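Local coordinates for protein KLLA0E08119p (Kluyveromyces lactis, PDB 3VA7) that probably carboxylates urea at the expense of ATP through a biotin carrier, this chain joining the biotin carboxylase, carboxyltransferase and biotin-carrier parts of the larger enzyme, at residues I501-S506 against V992-P997; G611-Y616 against T1052-L1057. All coordinates share one frame; numbering follows the deposited sequence.

Contact 1. Residues I501-S506 against V992-P997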
loop_
_atom_site.group_PDB
_atom_site.type_symbol
_atom_site.label_atom_id
_atom_site.label_comp_id
_atom_site.label_asym_id
_atom_site.label_seq_id
_atom_site.Cartn_x
_atom_site.Cartn_y
_atom_site.Cartn_z
ATOM N N ILE A 501 -9.604 13.307 6.899
ATOM C CA ILE A 501 -9.695 12.530 5.696
ATOM C C ILE A 501 -10.043 11.065 6.005
ATOM O O ILE A 501 -10.531 10.311 5.143
ATOM C CB ILE A 501 -8.324 12.542 4.937
ATOM C CG1 ILE A 501 -7.705 13.940 4.928
ATOM C CG2 ILE A 501 -8.456 11.974 3.557
ATOM C CD1 ILE A 501 -8.514 14.983 4.220
ATOM N N GLY A 502 -9.725 10.618 7.206
ATOM C CA GLY A 502 -9.996 9.217 7.500
ATOM C C GLY A 502 -8.783 8.386 7.202
ATOM O O GLY A 502 -8.900 7.236 6.833
ATOM N N VAL A 503 -7.613 8.984 7.388
ATOM C CA VAL A 503 -6.356 8.243 7.369
ATOM C C VAL A 503 -6.057 8.062 8.849
ATOM O O VAL A 503 -5.908 9.038 9.529
ATOM C CB VAL A 503 -5.195 9.039 6.691
ATOM C CG1 VAL A 503 -3.873 8.345 6.854
ATOM C CG2 VAL A 503 -5.474 9.244 5.222
ATOM N N PRO A 504 -6.051 6.819 9.358
ATOM C CA PRO A 504 -5.816 6.673 10.765
ATOM C C PRO A 504 -4.343 6.820 11.050
ATOM O O PRO A 504 -3.518 6.810 10.104
ATOM C CB PRO A 504 -6.330 5.260 11.064
ATOM C CG PRO A 504 -6.114 4.511 9.841
ATOM C CD PRO A 504 -6.412 5.532 8.740
ATOM N N PRO A 505 -4.002 7.042 12.336
ATOM C CA PRO A 505 -2.606 7.192 12.679
ATOM C C PRO A 505 -1.843 5.879 12.528
ATOM O O PRO A 505 -0.652 5.902 12.252
ATOM C CB PRO A 505 -2.651 7.600 14.168
ATOM C CG PRO A 505 -3.941 7.146 14.634
ATOM C CD PRO A 505 -4.863 7.308 13.499
ATOM N N SER A 506 -2.518 4.763 12.739
ATOM C CA SER A 506 -1.804 3.493 12.798
ATOM C C SER A 506 -0.774 3.568 13.928
ATOM O O SER A 506 -1.100 4.025 14.962
ATOM C CB SER A 506 -1.177 3.144 11.425
ATOM O OG SER A 506 -2.219 2.759 10.554
ATOM N N VAL A 992 -16.092 5.169 5.215
ATOM C CA VAL A 992 -15.186 5.056 6.360
ATOM C C VAL A 992 -13.850 4.696 5.691
ATOM O O VAL A 992 -13.818 3.903 4.730
ATOM C CB VAL A 992 -15.849 4.023 7.278
ATOM C CG1 VAL A 992 -15.503 2.589 6.969
ATOM C CG2 VAL A 992 -15.892 4.397 8.681
ATOM N N PHE A 993 -12.787 5.403 6.076
ATOM C CA PHE A 993 -11.384 5.178 5.605
ATOM C C PHE A 993 -11.059 5.803 4.308
ATOM O O PHE A 993 -11.882 5.885 3.422
ATOM C CB PHE A 993 -10.964 3.682 5.543
ATOM C CG PHE A 993 -11.155 2.964 6.855
ATOM C CD1 PHE A 993 -12.286 2.192 7.077
ATOM C CD2 PHE A 993 -10.222 3.138 7.911
ATOM C CE1 PHE A 993 -12.488 1.582 8.313
ATOM C CE2 PHE A 993 -10.410 2.539 9.142
ATOM C CZ PHE A 993 -11.541 1.749 9.355
ATOM N N LEU A 994 -9.785 6.134 4.198
ATOM C CA LEU A 994 -9.147 6.704 3.028
ATOM C C LEU A 994 -10.064 7.580 2.157
ATOM O O LEU A 994 -10.341 7.285 1.013
ATOM C CB LEU A 994 -8.430 5.610 2.266
ATOM C CG LEU A 994 -7.658 4.616 3.169
ATOM C CD1 LEU A 994 -7.096 3.478 2.294
ATOM C CD2 LEU A 994 -6.557 5.208 4.015
ATOM N N GLY A 995 -10.545 8.666 2.736
ATOM C CA GLY A 995 -11.320 9.640 1.976
ATOM C C GLY A 995 -12.673 9.183 1.429
ATOM O O GLY A 995 -13.267 9.865 0.543
ATOM N N SER A 996 -13.141 8.047 1.955
ATOM C CA SER A 996 -14.469 7.565 1.723
ATOM C C SER A 996 -15.475 8.633 2.076
ATOM O O SER A 996 -15.517 9.062 3.233
ATOM C CB SER A 996 -14.756 6.371 2.610
ATOM O OG SER A 996 -14.071 5.232 2.144
ATOM N N PRO A 997 -16.354 8.999 1.121
ATOM C CA PRO A 997 -17.261 10.137 1.329
ATOM C C PRO A 997 -18.503 9.791 2.084
ATOM O O PRO A 997 -18.900 8.640 2.072
ATOM C CB PRO A 997 -17.655 10.543 -0.088
ATOM C CG PRO A 997 -17.583 9.223 -0.832
ATOM C CD PRO A 997 -16.455 8.428 -0.229
#
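Two backbone bonds join Ile-501 and Gly-502 to a type I' turn running from Phe-993 to Ser-996, with the CA atoms of Gly-502 and Phe-993 only 4.7 Å apart. The firmer one runs from Gly-995 N to Ile-501 O (2.9 Å), and the donor stands 22° from the carbonyl plane. Leu-994 N reaches Gly-502 O at 3.0 Å, but the N-H...O angle is 130° and the bond is weak. The same oxygen also receives a CA-H...O contact from Phe-993 CA at 3.5 Å. Having no side chain, Gly-502 lets the turn come this close. The turn is closed internally by Ser-996 N bonding to Phe-993 O, and Leu-994 O is held from outside by the side-chain amide of Asn-1036.

Side chains add a thin apolar fringe. Ile-501 CG2, anti to the backbone N, lies 4.0 Å from Gly-995 CA, and the Ile-501 side chain also packs on Leu-989 and Trp-1068. Leu-994 leaves the turn pointing away, yet with CG beside the backbone N (chi1 -42°) its CD2 branch swings back to meet CG2 of Val-503 at 4.3 Å, methyl to methyl. The side chain of Phe-993 starts out away from 501-506 and comes to about 5 Å from the bound biotin group; Val-992, which follows a cis peptide, lines the urea pocket.

Here subdomains A and B of the carboxyltransferase meet subdomains C and D through main-chain carbonyls. Buried peptide groups on each side thus satisfy one another, and the bonded turn begins at Phe-993, near the biotin group, directly after Val-992 of the urea pocket.

Contact 2. Residues G611-Y616 against T1052-L1057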
loop_
_atom_site.group_PDB
_atom_site.type_symbol
_atom_site.label_atom_id
_atom_site.label_comp_id
_atom_site.label_asym_id
_atom_site.label_seq_id
_atom_site.Cartn_x
_atom_site.Cartn_y
_atom_site.Cartn_z
ATOM N N GLY A 611 -4.996 -0.561 4.063
ATOM C CA GLY A 611 -4.755 0.338 2.935
ATOM C C GLY A 611 -3.460 0.045 2.154
ATOM O O GLY A 611 -3.063 0.830 1.280
ATOM N N ASN A 612 -2.806 -1.080 2.447
ATOM C CA ASN A 612 -1.520 -1.434 1.819
ATOM C C ASN A 612 -0.568 -0.266 1.814
ATOM O O ASN A 612 0.083 0.011 0.816
ATOM C CB ASN A 612 -1.702 -2.035 0.426
ATOM C CG ASN A 612 -2.490 -3.347 0.473
ATOM O OD1 ASN A 612 -1.943 -4.391 0.815
ATOM N ND2 ASN A 612 -3.784 -3.290 0.166
ATOM N N MET A 613 -0.485 0.395 2.962
ATOM C CA MET A 613 0.184 1.652 3.104
ATOM C C MET A 613 1.292 1.579 4.161
ATOM O O MET A 613 1.054 1.152 5.282
ATOM C CB MET A 613 -0.831 2.674 3.613
ATOM C CG MET A 613 -1.547 3.418 2.578
ATOM S SD MET A 613 -3.078 4.122 3.228
ATOM C CE MET A 613 -2.472 5.448 4.329
ATOM N N GLY A 614 2.481 2.056 3.837
ATOM C CA GLY A 614 3.475 2.261 4.874
ATOM C C GLY A 614 4.104 0.954 5.265
ATOM O O GLY A 614 3.897 -0.061 4.605
ATOM N N GLY A 615 4.900 0.990 6.329
ATOM C CA GLY A 615 5.598 -0.209 6.834
ATOM C C GLY A 615 6.497 -0.892 5.827
ATOM O O GLY A 615 7.098 -0.251 4.976
ATOM N N TYR A 616 6.628 -2.201 5.972
ATOM C CA TYR A 616 7.288 -3.038 4.979
ATOM C C TYR A 616 6.302 -3.347 3.836
ATOM O O TYR A 616 5.463 -4.266 3.881
ATOM C CB TYR A 616 7.866 -4.313 5.588
ATOM C CG TYR A 616 8.690 -5.055 4.583
ATOM C CD1 TYR A 616 10.005 -4.642 4.271
ATOM C CD2 TYR A 616 8.150 -6.143 3.891
ATOM C CE1 TYR A 616 10.745 -5.314 3.309
ATOM C CE2 TYR A 616 8.873 -6.816 2.934
ATOM C CZ TYR A 616 10.168 -6.407 2.644
ATOM O OH TYR A 616 10.862 -7.110 1.673
ATOM N N THR A 1052 -12.663 2.971 -6.390
ATOM C CA THR A 1052 -12.213 3.666 -5.194
ATOM C C THR A 1052 -11.912 5.106 -5.482
ATOM O O THR A 1052 -11.311 5.431 -6.499
ATOM C CB THR A 1052 -10.925 3.021 -4.590
ATOM O OG1 THR A 1052 -10.603 3.704 -3.367
ATOM C CG2 THR A 1052 -9.780 3.082 -5.557
ATOM N N ALA A 1053 -12.336 5.964 -4.583
ATOM C CA ALA A 1053 -12.008 7.348 -4.706
ATOM C C ALA A 1053 -10.762 7.625 -3.813
ATOM O O ALA A 1053 -10.629 8.720 -3.215
ATOM C CB ALA A 1053 -13.202 8.163 -4.287
ATOM N N TRP A 1054 -9.875 6.633 -3.703
ATOM C CA TRP A 1054 -8.564 6.836 -3.086
ATOM C C TRP A 1054 -7.470 6.314 -3.983
ATOM O O TRP A 1054 -7.475 5.147 -4.329
ATOM C CB TRP A 1054 -8.501 6.094 -1.776
ATOM C CG TRP A 1054 -7.140 6.006 -1.139
ATOM C CD1 TRP A 1054 -6.200 4.992 -1.282
ATOM C CD2 TRP A 1054 -6.582 6.942 -0.188
ATOM N NE1 TRP A 1054 -5.106 5.253 -0.470
ATOM C CE2 TRP A 1054 -5.306 6.444 0.189
ATOM C CE3 TRP A 1054 -7.034 8.169 0.362
ATOM C CZ2 TRP A 1054 -4.469 7.134 1.077
ATOM C CZ3 TRP A 1054 -6.208 8.832 1.273
ATOM C CH2 TRP A 1054 -4.932 8.308 1.621
ATOM N N ASP A 1055 -6.517 7.151 -4.333
ATOM C CA ASP A 1055 -5.496 6.814 -5.314
ATOM C C ASP A 1055 -4.180 6.829 -4.519
ATOM O O ASP A 1055 -3.432 7.835 -4.478
ATOM C CB ASP A 1055 -5.584 7.858 -6.446
ATOM C CG ASP A 1055 -4.442 7.793 -7.464
ATOM O OD1 ASP A 1055 -3.541 6.909 -7.355
ATOM O OD2 ASP A 1055 -4.428 8.670 -8.382
ATOM N N LYS A 1056 -3.905 5.722 -3.837
ATOM C CA LYS A 1056 -2.746 5.651 -2.907
ATOM C C LYS A 1056 -1.455 6.309 -3.442
ATOM O O LYS A 1056 -0.753 7.021 -2.748
ATOM C CB LYS A 1056 -2.448 4.192 -2.565
ATOM C CG LYS A 1056 -1.335 4.056 -1.587
ATOM C CD LYS A 1056 -1.131 2.621 -1.268
ATOM C CE LYS A 1056 -0.063 2.015 -2.144
ATOM N NZ LYS A 1056 -0.229 0.551 -2.120
ATOM N N LEU A 1057 -1.127 6.030 -4.685
ATOM C CA LEU A 1057 0.101 6.544 -5.247
ATOM C C LEU A 1057 -0.160 7.771 -6.144
ATOM O O LEU A 1057 0.752 8.208 -6.883
ATOM C CB LEU A 1057 0.747 5.440 -6.065
ATOM C CG LEU A 1057 0.993 4.106 -5.351
ATOM C CD1 LEU A 1057 1.643 3.050 -6.330
ATOM C CD2 LEU A 1057 1.861 4.355 -4.187
HETATM O O HOH W 1 -4.673 2.446 -0.238
#
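The charged end of Lys-1056 finds its partner in a main-chain carbonyl: NZ donates to Asn-612 O at 3.0 Å, approaching at a tilt of 29° from the carbonyl plane. That oxygen belongs to a residue with left-handed helical backbone angles, where Asn-612 and Met-613 together face Phe-608 in a G1 beta bulge. The lysine chain is extended as far as CD, then turns about the CG-CD bond (chi3 94°) to bring the ammonium group over to the carbonyl. Its methylenes are used as well. Lys-1056 CD lies 3.7 Å from Gly-611 O and 3.9 Å from Met-613 CG, and the two side chains run alongside each other, pointing opposite ways.

Further along, the extended chi2 of Met-613 carries SD to 4.0 Å from Trp-1054 CZ2, and the bend at chi3 turns CE to the same carbon, an oblique Met-aromatic contact made at the benzo part of the indole. The pyrrole part is linked by a water, which donates to Gly-611 O at 2.7 Å and weakly accepts from Trp-1054 NE1. At the base of this indole, Thr-1052 OG1 accepts from Trp-1054 N in an ST turn, while Tyr-601 packs against both Trp-1054 and Met-613.

Two successive carbonyls, those of Gly-611 and of Asn-612, therefore serve as acceptors, one through water and one directly. Charge-dipole attraction should strengthen the direct bond, and the sulfur, indole and lysine methylenes form an apolar layer beside these polar links between subdomains A and B and subdomains C and D.

Overall arrangement
Contacts 1 and 2 join the same pair of carboxyltransferase halves, their centres about 11 Å apart and their segments alternating along the chain. Leu-994 connects them: its CD2 lies 3.7 Å from Met-613 SD, and its CB packs on the indole of Trp-1054. Val-503 adds a second bridge, with CG2 3.8 Å from Trp-1054 CH2. Asn-1036 bonds to both, to Leu-994 and Ser-996 in the turn and to Thr-1052 and Ala-1053 in 1052-1057. Their relation to the active site differs, since the side chain of Phe-993 lies about 8 Å from the bound urea and that of Trp-1054 about 14 Å. Contact 1 thus borders the pocket, and contact 2 backs it one layer farther out.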